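Local coordinates for lipoprotein (Mycoplasma mycoides subsp. capri, PDB 7ADK) that is probably a lipid-anchored surface peptidase of the chymotrypsin-like PA clan, at residues Ser178-Asp181 with Tyr182-Arg186; Ile202-Lys205 with Glu206-Gly209; Glu211-Gln214 with Glu215-Lys219; Ser525-Lys528 with Ser529-Gly533. All coordinates share one frame; numbering follows the deposited sequence.

How the interactions relate
The four contacts follow one another in series along the chain; each is a local turn of continuous backbone, and none nests within or crosses another. Interaction 1 is a turn within helix 176-192. Interaction 2 lies where the following loop enters helix 208-212, and interaction 3 takes the chain out of that short helix toward helix 220-226, so the two adjoin in sequence with centres 14 Å apart. Interaction 3 also comes back to within about 5 Å, nearest atoms, of interaction 1. Interaction 4, far along the sequence, folds back the loop between strands 503-507 and 535-537; its nearest atoms are about 8 Å from interaction 2.

Interaction 1 of 4, residues Ser178-Asp181 with Tyr182-Arg186; sequences SRFD and YDNER
Asn184 lies across one face of the Phe180 ring, an i to i+4 pair one turn apart on helix 176-192. Its CB makes a CH-pi contact 3.8 Å from the Phe180 ring centroid, above the face but displaced toward the rim. The amide is laid nearly flat against the ring, the planes 20° apart, with Asn184 OD1 3.4 Å from Phe180 CZ. Their spacing puts both on one side of the helix, and with CG opposite the backbone N in each (chi1 176° and -178°) the amide is carried over the ring. The backbone bond of the same pair runs from Asn184 N to Phe180 O (2.8 Å); the preceding one, from Asp183 N to Arg179 O, is 3.3 Å.

Farther out, the buried phenylalanine packs on Ile701 and Ile707, while Asn184 ND2 binds Asp222 OD2: an asparagine suits this place because one side chain both covers the ring and ties the helix to helix 220-226. Asp183 spreads its two oxygens between the hydroxyls of Tyr161 and Tyr171. Arg186 folds back so that Tyr182 CZ lies over the centre of its guanidinium, and Arg186 NH1 reaches Tyr182 O and Glu185 OE2, each at 3.0 Å.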
loop_
_atom_site.group_PDB
_atom_site.type_symbol
_atom_site.label_atom_id
_atom_site.label_comp_id
_atom_site.label_asym_id
_atom_site.label_seq_id
_atom_site.Cartn_x
_atom_site.Cartn_y
_atom_site.Cartn_z
ATOM N N SER B 178 31.149 -17.010 -22.760
ATOM C CA SER B 178 30.818 -18.402 -22.414
ATOM C C SER B 178 29.655 -18.552 -21.417
ATOM O O SER B 178 28.966 -19.570 -21.440
ATOM C CB SER B 178 32.065 -19.135 -21.933
ATOM O OG SER B 178 32.601 -18.542 -20.781
ATOM N N ARG B 179 29.387 -17.544 -20.572
ATOM C CA ARG B 179 28.132 -17.406 -19.810
ATOM C C ARG B 179 26.922 -17.266 -20.730
ATOM O O ARG B 179 25.948 -17.980 -20.530
ATOM C CB ARG B 179 28.188 -16.205 -18.861
ATOM C CG ARG B 179 29.001 -16.450 -17.591
ATOM C CD ARG B 179 29.001 -15.196 -16.726
ATOM N NE ARG B 179 29.754 -15.363 -15.481
ATOM C CZ ARG B 179 30.121 -14.391 -14.674
ATOM N NH1 ARG B 179 29.767 -13.161 -14.841
ATOM N NH2 ARG B 179 30.884 -14.634 -13.664
ATOM N N PHE B 180 27.001 -16.429 -21.765
ATOM C CA PHE B 180 25.911 -16.294 -22.733
ATOM C C PHE B 180 25.590 -17.605 -23.451
ATOM O O PHE B 180 24.436 -18.000 -23.498
ATOM C CB PHE B 180 26.209 -15.220 -23.774
ATOM C CG PHE B 180 25.137 -15.136 -24.839
ATOM C CD1 PHE B 180 23.987 -14.363 -24.623
ATOM C CD2 PHE B 180 25.307 -15.789 -26.074
ATOM C CE1 PHE B 180 23.029 -14.227 -25.637
ATOM C CE2 PHE B 180 24.362 -15.629 -27.099
ATOM C CZ PHE B 180 23.220 -14.846 -26.880
ATOM N N ASP B 181 26.579 -18.322 -23.978
ATOM C CA ASP B 181 26.351 -19.587 -24.681
ATOM C C ASP B 181 25.639 -20.651 -23.818
ATOM O O ASP B 181 24.924 -21.497 -24.357
ATOM C CB ASP B 181 27.687 -20.138 -25.192
ATOM C CG ASP B 181 28.379 -19.340 -26.300
ATOM O OD1 ASP B 181 29.567 -19.636 -26.563
ATOM O OD2 ASP B 181 27.753 -18.488 -26.964
ATOM N N TYR B 182 25.768 -20.593 -22.489
ATOM C CA TYR B 182 25.022 -21.448 -21.564
ATOM C C TYR B 182 23.543 -21.032 -21.425
ATOM O O TYR B 182 22.641 -21.867 -21.530
ATOM C CB TYR B 182 25.740 -21.440 -20.214
ATOM C CG TYR B 182 25.118 -22.368 -19.196
ATOM C CD1 TYR B 182 25.456 -23.730 -19.206
ATOM C CD2 TYR B 182 24.138 -21.892 -18.305
ATOM C CE1 TYR B 182 24.806 -24.617 -18.335
ATOM C CE2 TYR B 182 23.477 -22.780 -17.441
ATOM C CZ TYR B 182 23.804 -24.149 -17.468
ATOM O OH TYR B 182 23.119 -25.035 -16.711
ATOM N N ASP B 183 23.289 -19.741 -21.215
ATOM C CA ASP B 183 21.952 -19.163 -21.074
ATOM C C ASP B 183 21.171 -19.126 -22.390
ATOM O O ASP B 183 19.966 -19.346 -22.394
ATOM C CB ASP B 183 22.049 -17.742 -20.509
ATOM C CG ASP B 183 22.620 -17.640 -19.098
ATOM O OD1 ASP B 183 22.398 -18.571 -18.298
ATOM O OD2 ASP B 183 23.242 -16.604 -18.775
ATOM N N ASN B 184 21.823 -18.885 -23.523
ATOM C CA ASN B 184 21.163 -18.832 -24.820
ATOM C C ASN B 184 20.692 -20.230 -25.283
ATOM O O ASN B 184 19.594 -20.349 -25.814
ATOM C CB ASN B 184 22.108 -18.135 -25.802
ATOM C CG ASN B 184 21.510 -17.973 -27.177
ATOM O OD1 ASN B 184 20.720 -17.092 -27.436
ATOM N ND2 ASN B 184 21.869 -18.823 -28.094
ATOM N N GLU B 185 21.421 -21.320 -24.998
ATOM C CA GLU B 185 20.932 -22.670 -25.314
ATOM C C GLU B 185 19.767 -23.130 -24.412
ATOM O O GLU B 185 19.179 -24.179 -24.662
ATOM C CB GLU B 185 22.080 -23.693 -25.404
ATOM C CG GLU B 185 22.606 -24.234 -24.077
ATOM C CD GLU B 185 23.428 -25.531 -24.169
ATOM O OE1 GLU B 185 23.629 -26.081 -25.264
ATOM O OE2 GLU B 185 23.850 -26.044 -23.119
ATOM N N ARG B 186 19.418 -22.360 -23.376
ATOM C CA ARG B 186 18.271 -22.544 -22.475
ATOM C C ARG B 186 17.135 -21.592 -22.817
ATOM O O ARG B 186 15.986 -22.006 -22.893
ATOM C CB ARG B 186 18.741 -22.373 -21.028
ATOM C CG ARG B 186 19.645 -23.508 -20.658
ATOM C CD ARG B 186 20.374 -23.443 -19.345
ATOM N NE ARG B 186 21.057 -24.713 -19.062
ATOM C CZ ARG B 186 21.954 -25.325 -19.816
ATOM N NH1 ARG B 186 22.561 -24.742 -20.803
ATOM N NH2 ARG B 186 22.247 -26.564 -19.594
#

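Interaction 2 of 4, residues Ile202-Lys205 with Glu206-Gly209; sequences INLK and EYRG
Glu206 and Lys205, neighbours in sequence, meet through a salt bridge in which Lys205 NZ lies 2.9 Å from Glu206 OE1, approaching nearly in line with the C-O bond. Lysine can do this from the adjacent position because its long chain bends at chi2 and again at chi3, curling past the Glu206 peptide nitrogen, from which Lys205 CD is 3.3 Å. Glu206, the buried residue of the group, has a positive phi of 73° that turns the chain just ahead of helix 208-212.

Arg208 takes the other oxygen: Arg208 NE and NH2 grip Glu206 OE2 side-on, both on the one atom, with Arg208 NH2 at 2.8 Å from Glu206 OE2 and the oxygen lying in the guanidinium plane. Asn234 ND2 adds a further bond to OE2, and Leu237 touches both Glu206 and Arg208. On the apolar side, Ile202 CG2 approaches Glu206 CB at 4.2 Å.

Tyr207, at the N-cap position, sets its ring against the preceding backbone: Lys205 O stands 3.8 Å above one face, toward the rim, and Leu204 CD1 is 4.4 Å from Tyr207 CE2. Glutamate suits the centre because each oxygen can serve a different cation. Such a network probably stabilises the ionised carboxylate, which is shared between Lys205 and Arg208.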
loop_
_atom_site.group_PDB
_atom_site.type_symbol
_atom_site.label_atom_id
_atom_site.label_comp_id
_atom_site.label_asym_id
_atom_site.label_seq_id
_atom_site.Cartn_x
_atom_site.Cartn_y
_atom_site.Cartn_z
ATOM N N ILE B 202 16.348 -17.270 -46.089
ATOM C CA ILE B 202 17.532 -17.459 -46.941
ATOM C C ILE B 202 17.934 -18.942 -46.960
ATOM O O ILE B 202 17.643 -19.690 -46.030
ATOM C CB ILE B 202 18.650 -16.469 -46.527
ATOM C CG1 ILE B 202 18.204 -14.995 -46.671
ATOM C CG2 ILE B 202 19.960 -16.677 -47.289
ATOM C CD1 ILE B 202 17.847 -14.513 -48.078
ATOM N N ASN B 203 18.520 -19.391 -48.070
ATOM C CA ASN B 203 18.876 -20.783 -48.352
ATOM C C ASN B 203 20.073 -21.312 -47.522
ATOM O O ASN B 203 20.619 -20.621 -46.668
ATOM C CB ASN B 203 19.118 -20.908 -49.872
ATOM C CG ASN B 203 20.345 -20.160 -50.375
ATOM O OD1 ASN B 203 20.791 -19.170 -49.820
ATOM N ND2 ASN B 203 20.936 -20.618 -51.437
ATOM N N LEU B 204 20.463 -22.564 -47.773
ATOM C CA LEU B 204 21.494 -23.337 -47.060
ATOM C C LEU B 204 22.950 -22.811 -47.192
ATOM O O LEU B 204 23.810 -23.164 -46.390
ATOM C CB LEU B 204 21.349 -24.776 -47.580
ATOM C CG LEU B 204 22.182 -25.862 -46.895
ATOM C CD1 LEU B 204 21.937 -25.923 -45.395
ATOM C CD2 LEU B 204 21.824 -27.207 -47.503
ATOM N N LYS B 205 23.235 -22.003 -48.216
ATOM C CA LYS B 205 24.496 -21.262 -48.396
ATOM C C LYS B 205 24.532 -20.075 -47.415
ATOM O O LYS B 205 23.689 -19.942 -46.535
ATOM C CB LYS B 205 24.574 -20.833 -49.887
ATOM C CG LYS B 205 25.982 -20.667 -50.498
ATOM C CD LYS B 205 26.507 -19.242 -50.769
ATOM C CE LYS B 205 25.650 -18.416 -51.734
ATOM N NZ LYS B 205 26.128 -17.022 -51.846
ATOM N N GLU B 206 25.464 -19.148 -47.607
ATOM C CA GLU B 206 25.348 -17.754 -47.127
ATOM C C GLU B 206 25.508 -17.555 -45.607
ATOM O O GLU B 206 25.386 -16.455 -45.090
ATOM C CB GLU B 206 24.075 -17.108 -47.722
ATOM C CG GLU B 206 24.030 -15.581 -47.782
ATOM C CD GLU B 206 25.213 -14.912 -48.497
ATOM O OE1 GLU B 206 25.833 -15.556 -49.374
ATOM O OE2 GLU B 206 25.501 -13.728 -48.197
ATOM N N TYR B 207 25.924 -18.596 -44.896
ATOM C CA TYR B 207 26.420 -18.544 -43.527
ATOM C C TYR B 207 27.802 -17.888 -43.400
ATOM O O TYR B 207 28.339 -17.805 -42.305
ATOM C CB TYR B 207 26.367 -19.944 -42.908
ATOM C CG TYR B 207 24.968 -20.521 -42.812
ATOM C CD1 TYR B 207 23.921 -19.761 -42.251
ATOM C CD2 TYR B 207 24.705 -21.814 -43.300
ATOM C CE1 TYR B 207 22.619 -20.284 -42.192
ATOM C CE2 TYR B 207 23.405 -22.341 -43.238
ATOM C CZ TYR B 207 22.357 -21.576 -42.690
ATOM O OH TYR B 207 21.112 -22.099 -42.624
ATOM N N ARG B 208 28.359 -17.293 -44.462
ATOM C CA ARG B 208 29.478 -16.346 -44.335
ATOM C C ARG B 208 29.139 -15.159 -43.425
ATOM O O ARG B 208 30.021 -14.654 -42.745
ATOM C CB ARG B 208 29.989 -15.918 -45.722
ATOM C CG ARG B 208 28.995 -15.136 -46.586
ATOM C CD ARG B 208 29.151 -13.632 -46.481
ATOM N NE ARG B 208 28.061 -12.925 -47.151
ATOM C CZ ARG B 208 27.871 -11.632 -47.229
ATOM N NH1 ARG B 208 28.710 -10.753 -46.775
ATOM N NH2 ARG B 208 26.782 -11.225 -47.784
ATOM N N GLY B 209 27.878 -14.746 -43.303
ATOM C CA GLY B 209 27.460 -13.802 -42.260
ATOM C C GLY B 209 27.568 -14.395 -40.851
ATOM O O GLY B 209 28.155 -13.796 -39.957
#

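Interaction 3 of 4, residues Glu211-Gln214 with Glu215-Lys219; sequences ETKQ and ENIKK
Glu215 closes a type I beta turn that starts at Thr212 and leads the chain out of helix 208-212. Its N donates to Thr212 O in a weak bond of 3.5 Å, long but fairly straight at 162°. The side chain bends at chi2, bringing the carboxylate beside the Gln214 carbonyl carbon. Gln214, at a corner of the turn, sends its amide back on an extended chain instead: Gln214 NE2 donates to Glu211 OE2 at 2.8 Å. That oxygen lies in the amide plane of Gln214 and is met on its syn side, but with the donor tilted 33° out of the carboxylate plane, so a polar glutamine holds an exposed glutamate.

Asn216 follows, its side chain packed on Tyr794, Tyr796 and Leu799, a link from the turn to a distant loop. Ile217 then doubles back over Lys213. Its CG1 branch, opposite the carbonyl carbon at chi1 -70°, carries CD1 to 3.2 Å from Lys213 O and 4.4 Å from Lys213 CG. The same carbonyl oxygen receives a CA-H...O contact, with Ile217 CA 3.5 Å away.

Lys218 offers its backbone to the contact while its side chain leads off, NZ binding Ser705 OG. Lys219, at the N-cap of helix 220-226, has its CA 4.4 Å from Lys213 CD. Lysine fits at position 213 because its methylenes can run along this backbone while its charged end, turned by a bend at chi4, bonds to Leu210 O. At the start of that bend, Lys213 CE lies 3.2 Å from Lys218 O.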
loop_
_atom_site.group_PDB
_atom_site.type_symbol
_atom_site.label_atom_id
_atom_site.label_comp_id
_atom_site.label_asym_id
_atom_site.label_seq_id
_atom_site.Cartn_x
_atom_site.Cartn_y
_atom_site.Cartn_z
ATOM N N GLU B 211 29.724 -16.601 -40.040
ATOM C CA GLU B 211 31.160 -16.579 -39.730
ATOM C C GLU B 211 31.716 -15.153 -39.567
ATOM O O GLU B 211 32.638 -14.944 -38.792
ATOM C CB GLU B 211 31.941 -17.362 -40.788
ATOM C CG GLU B 211 31.639 -18.868 -40.783
ATOM C CD GLU B 211 32.317 -19.663 -39.651
ATOM O OE1 GLU B 211 32.417 -20.904 -39.782
ATOM O OE2 GLU B 211 32.783 -19.083 -38.643
ATOM N N THR B 212 31.103 -14.138 -40.177
ATOM C CA THR B 212 31.434 -12.714 -39.963
ATOM C C THR B 212 31.090 -12.243 -38.544
ATOM O O THR B 212 31.654 -11.270 -38.052
ATOM C CB THR B 212 30.762 -11.831 -41.022
ATOM O OG1 THR B 212 31.191 -12.231 -42.300
ATOM C CG2 THR B 212 31.093 -10.355 -40.913
ATOM N N LYS B 213 30.255 -12.991 -37.815
ATOM C CA LYS B 213 30.071 -12.841 -36.365
ATOM C C LYS B 213 31.313 -13.217 -35.523
ATOM O O LYS B 213 31.288 -13.070 -34.306
ATOM C CB LYS B 213 28.799 -13.586 -35.929
ATOM C CG LYS B 213 29.109 -15.020 -35.490
ATOM C CD LYS B 213 27.881 -15.923 -35.405
ATOM C CE LYS B 213 28.201 -17.269 -34.728
ATOM N NZ LYS B 213 29.289 -18.021 -35.391
ATOM N N GLN B 214 32.405 -13.729 -36.101
ATOM C CA GLN B 214 33.625 -13.946 -35.304
ATOM C C GLN B 214 34.245 -12.628 -34.800
ATOM O O GLN B 214 34.955 -12.625 -33.795
ATOM C CB GLN B 214 34.649 -14.793 -36.071
ATOM C CG GLN B 214 34.253 -16.278 -36.137
ATOM C CD GLN B 214 35.397 -17.191 -36.576
ATOM O OE1 GLN B 214 36.552 -17.028 -36.218
ATOM N NE2 GLN B 214 35.135 -18.199 -37.354
ATOM N N GLU B 215 33.943 -11.497 -35.435
ATOM C CA GLU B 215 34.308 -10.167 -34.941
ATOM C C GLU B 215 33.388 -9.679 -33.803
ATOM O O GLU B 215 33.852 -9.012 -32.876
ATOM C CB GLU B 215 34.291 -9.181 -36.119
ATOM C CG GLU B 215 35.601 -9.095 -36.907
ATOM C CD GLU B 215 36.262 -10.432 -37.257
ATOM O OE1 GLU B 215 37.410 -10.659 -36.818
ATOM O OE2 GLU B 215 35.672 -11.234 -38.008
ATOM N N ASN B 216 32.100 -10.011 -33.840
ATOM C CA ASN B 216 31.089 -9.674 -32.832
ATOM C C ASN B 216 29.981 -10.733 -32.885
ATOM O O ASN B 216 29.462 -11.025 -33.957
ATOM C CB ASN B 216 30.512 -8.278 -33.114
ATOM C CG ASN B 216 29.945 -8.146 -34.518
ATOM O OD1 ASN B 216 30.665 -8.036 -35.496
ATOM N ND2 ASN B 216 28.649 -8.163 -34.680
ATOM N N ILE B 217 29.532 -11.252 -31.745
ATOM C CA ILE B 217 28.998 -12.628 -31.680
ATOM C C ILE B 217 27.485 -12.601 -31.441
ATOM O O ILE B 217 26.999 -11.762 -30.694
ATOM C CB ILE B 217 29.744 -13.402 -30.551
ATOM C CG1 ILE B 217 31.217 -13.696 -30.917
ATOM C CG2 ILE B 217 29.035 -14.678 -30.068
ATOM C CD1 ILE B 217 31.485 -14.944 -31.760
ATOM N N LYS B 218 26.773 -13.507 -32.132
ATOM C CA LYS B 218 25.314 -13.778 -32.201
ATOM C C LYS B 218 25.129 -15.230 -32.691
ATOM O O LYS B 218 26.116 -15.961 -32.747
ATOM C CB LYS B 218 24.635 -12.775 -33.157
ATOM C CG LYS B 218 24.798 -11.347 -32.653
ATOM C CD LYS B 218 23.927 -10.271 -33.279
ATOM C CE LYS B 218 24.133 -9.034 -32.417
ATOM N NZ LYS B 218 23.265 -7.905 -32.723
ATOM N N LYS B 219 23.944 -15.657 -33.146
ATOM C CA LYS B 219 23.806 -16.807 -34.077
ATOM C C LYS B 219 22.568 -16.671 -34.966
ATOM O O LYS B 219 21.494 -16.397 -34.468
ATOM C CB LYS B 219 23.827 -18.129 -33.293
ATOM C CG LYS B 219 24.211 -19.332 -34.162
ATOM C CD LYS B 219 24.541 -20.562 -33.309
ATOM C CE LYS B 219 25.018 -21.741 -34.159
ATOM N NZ LYS B 219 25.402 -22.886 -33.317
#

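Interaction 4 of 4, residues Ser525-Lys528 with Ser529-Gly533; sequences SEQK and SKYNG
Ser529 holds Glu526 O with two hydrogen bonds, the first of a set of i to i+3 and i to i+4 bonds that fold this loop back on itself. Ser529 OG donates at 2.7 Å to Glu526 O, and Ser529 N donates to the same Glu526 O at 3.0 Å, the two arriving from opposite faces of the carbonyl plane. A chi1 of 57° puts the hydroxyl between the backbone N and carbonyl carbon, where a short serine side chain can reach back three residues. The next carbonyl, Gln527 O, takes an almost straight bond from Tyr531 N (2.9 Å, 175°) and a weak one from Lys530 N.

Van der Waals packing joins Gln527 and Tyr531. Gln527 CG lies in the ring plane at the edge, 3.9 Å from Tyr531 CD2, while Lys530 CG stands 4.2 Å above one ring face, over its centre. Glutamine suits this spot through its two halves: CG meets the ring edge, with CB close by, and the amide, tilted 68° from the ring, turns its NE2 to Phe240 O and Asp524 OD1.

The turn lies in the loop between strands 503-507 and 535-537. Leu242 and Val244 touch the Tyr531 side chain, Lys521 NZ bonds to Tyr531 O, and Phe741 meets the ring edge-to-face from strand 737-747, which pairs in parallel with strand 535-537.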
loop_
_atom_site.group_PDB
_atom_site.type_symbol
_atom_site.label_atom_id
_atom_site.label_comp_id
_atom_site.label_asym_id
_atom_site.label_seq_id
_atom_site.Cartn_x
_atom_site.Cartn_y
_atom_site.Cartn_z
ATOM N N SER B 525 14.761 -3.962 -47.246
ATOM C CA SER B 525 14.746 -4.711 -48.518
ATOM C C SER B 525 13.523 -4.426 -49.391
ATOM O O SER B 525 13.647 -4.039 -50.552
ATOM C CB SER B 525 14.762 -6.226 -48.274
ATOM O OG SER B 525 15.976 -6.657 -47.713
ATOM N N GLU B 526 12.335 -4.669 -48.846
ATOM C CA GLU B 526 11.062 -4.675 -49.581
ATOM C C GLU B 526 9.916 -4.081 -48.758
ATOM O O GLU B 526 9.069 -3.385 -49.314
ATOM C CB GLU B 526 10.773 -6.108 -50.052
ATOM C CG GLU B 526 9.429 -6.298 -50.768
ATOM C CD GLU B 526 8.248 -6.666 -49.855
ATOM O OE1 GLU B 526 8.410 -6.792 -48.629
ATOM O OE2 GLU B 526 7.150 -6.942 -50.385
ATOM N N GLN B 527 9.932 -4.237 -47.431
ATOM C CA GLN B 527 8.945 -3.650 -46.534
ATOM C C GLN B 527 9.008 -2.118 -46.465
ATOM O O GLN B 527 8.089 -1.533 -45.914
ATOM C CB GLN B 527 8.971 -4.328 -45.146
ATOM C CG GLN B 527 10.180 -4.038 -44.239
ATOM C CD GLN B 527 11.472 -4.735 -44.644
ATOM O OE1 GLN B 527 11.529 -5.585 -45.516
ATOM N NE2 GLN B 527 12.590 -4.401 -44.056
ATOM N N LYS B 528 9.981 -1.438 -47.096
ATOM C CA LYS B 528 9.873 0.013 -47.367
ATOM C C LYS B 528 8.725 0.393 -48.311
ATOM O O LYS B 528 8.340 1.555 -48.372
ATOM C CB LYS B 528 11.201 0.619 -47.840
ATOM C CG LYS B 528 11.714 0.100 -49.186
ATOM C CD LYS B 528 13.010 0.778 -49.659
ATOM C CE LYS B 528 12.825 2.285 -49.885
ATOM N NZ LYS B 528 13.982 2.902 -50.557
ATOM N N SER B 529 8.131 -0.577 -49.002
ATOM C CA SER B 529 6.824 -0.420 -49.647
ATOM C C SER B 529 5.719 -0.113 -48.626
ATOM O O SER B 529 4.951 0.826 -48.831
ATOM C CB SER B 529 6.487 -1.665 -50.468
ATOM O OG SER B 529 6.498 -2.833 -49.677
ATOM N N LYS B 530 5.649 -0.838 -47.499
ATOM C CA LYS B 530 4.699 -0.584 -46.405
ATOM C C LYS B 530 5.119 0.590 -45.513
ATOM O O LYS B 530 4.340 1.515 -45.314
ATOM C CB LYS B 530 4.475 -1.868 -45.596
ATOM C CG LYS B 530 3.386 -1.659 -44.537
ATOM C CD LYS B 530 3.048 -2.943 -43.777
ATOM C CE LYS B 530 1.992 -2.621 -42.719
ATOM N NZ LYS B 530 1.611 -3.798 -41.914
ATOM N N TYR B 531 6.341 0.571 -44.995
ATOM C CA TYR B 531 6.872 1.577 -44.063
ATOM C C TYR B 531 7.481 2.804 -44.761
ATOM O O TYR B 531 8.505 3.356 -44.342
ATOM C CB TYR B 531 7.814 0.886 -43.080
ATOM C CG TYR B 531 7.152 -0.273 -42.366
ATOM C CD1 TYR B 531 6.119 -0.021 -41.450
ATOM C CD2 TYR B 531 7.555 -1.596 -42.630
ATOM C CE1 TYR B 531 5.470 -1.092 -40.814
ATOM C CE2 TYR B 531 6.921 -2.669 -41.983
ATOM C CZ TYR B 531 5.874 -2.415 -41.071
ATOM O OH TYR B 531 5.254 -3.446 -40.450
ATOM N N ASN B 532 6.848 3.233 -45.860
ATOM C CA ASN B 532 7.168 4.457 -46.575
ATOM C C ASN B 532 6.960 5.689 -45.677
ATOM O O ASN B 532 6.027 5.745 -44.877
ATOM C CB ASN B 532 6.300 4.515 -47.841
ATOM C CG ASN B 532 6.655 5.674 -48.749
ATOM O OD1 ASN B 532 7.809 6.011 -48.959
ATOM N ND2 ASN B 532 5.682 6.339 -49.304
ATOM N N GLY B 533 7.836 6.682 -45.788
ATOM C CA GLY B 533 7.787 7.936 -45.031
ATOM C C GLY B 533 8.145 7.842 -43.544
ATOM O O GLY B 533 8.636 8.823 -42.994
#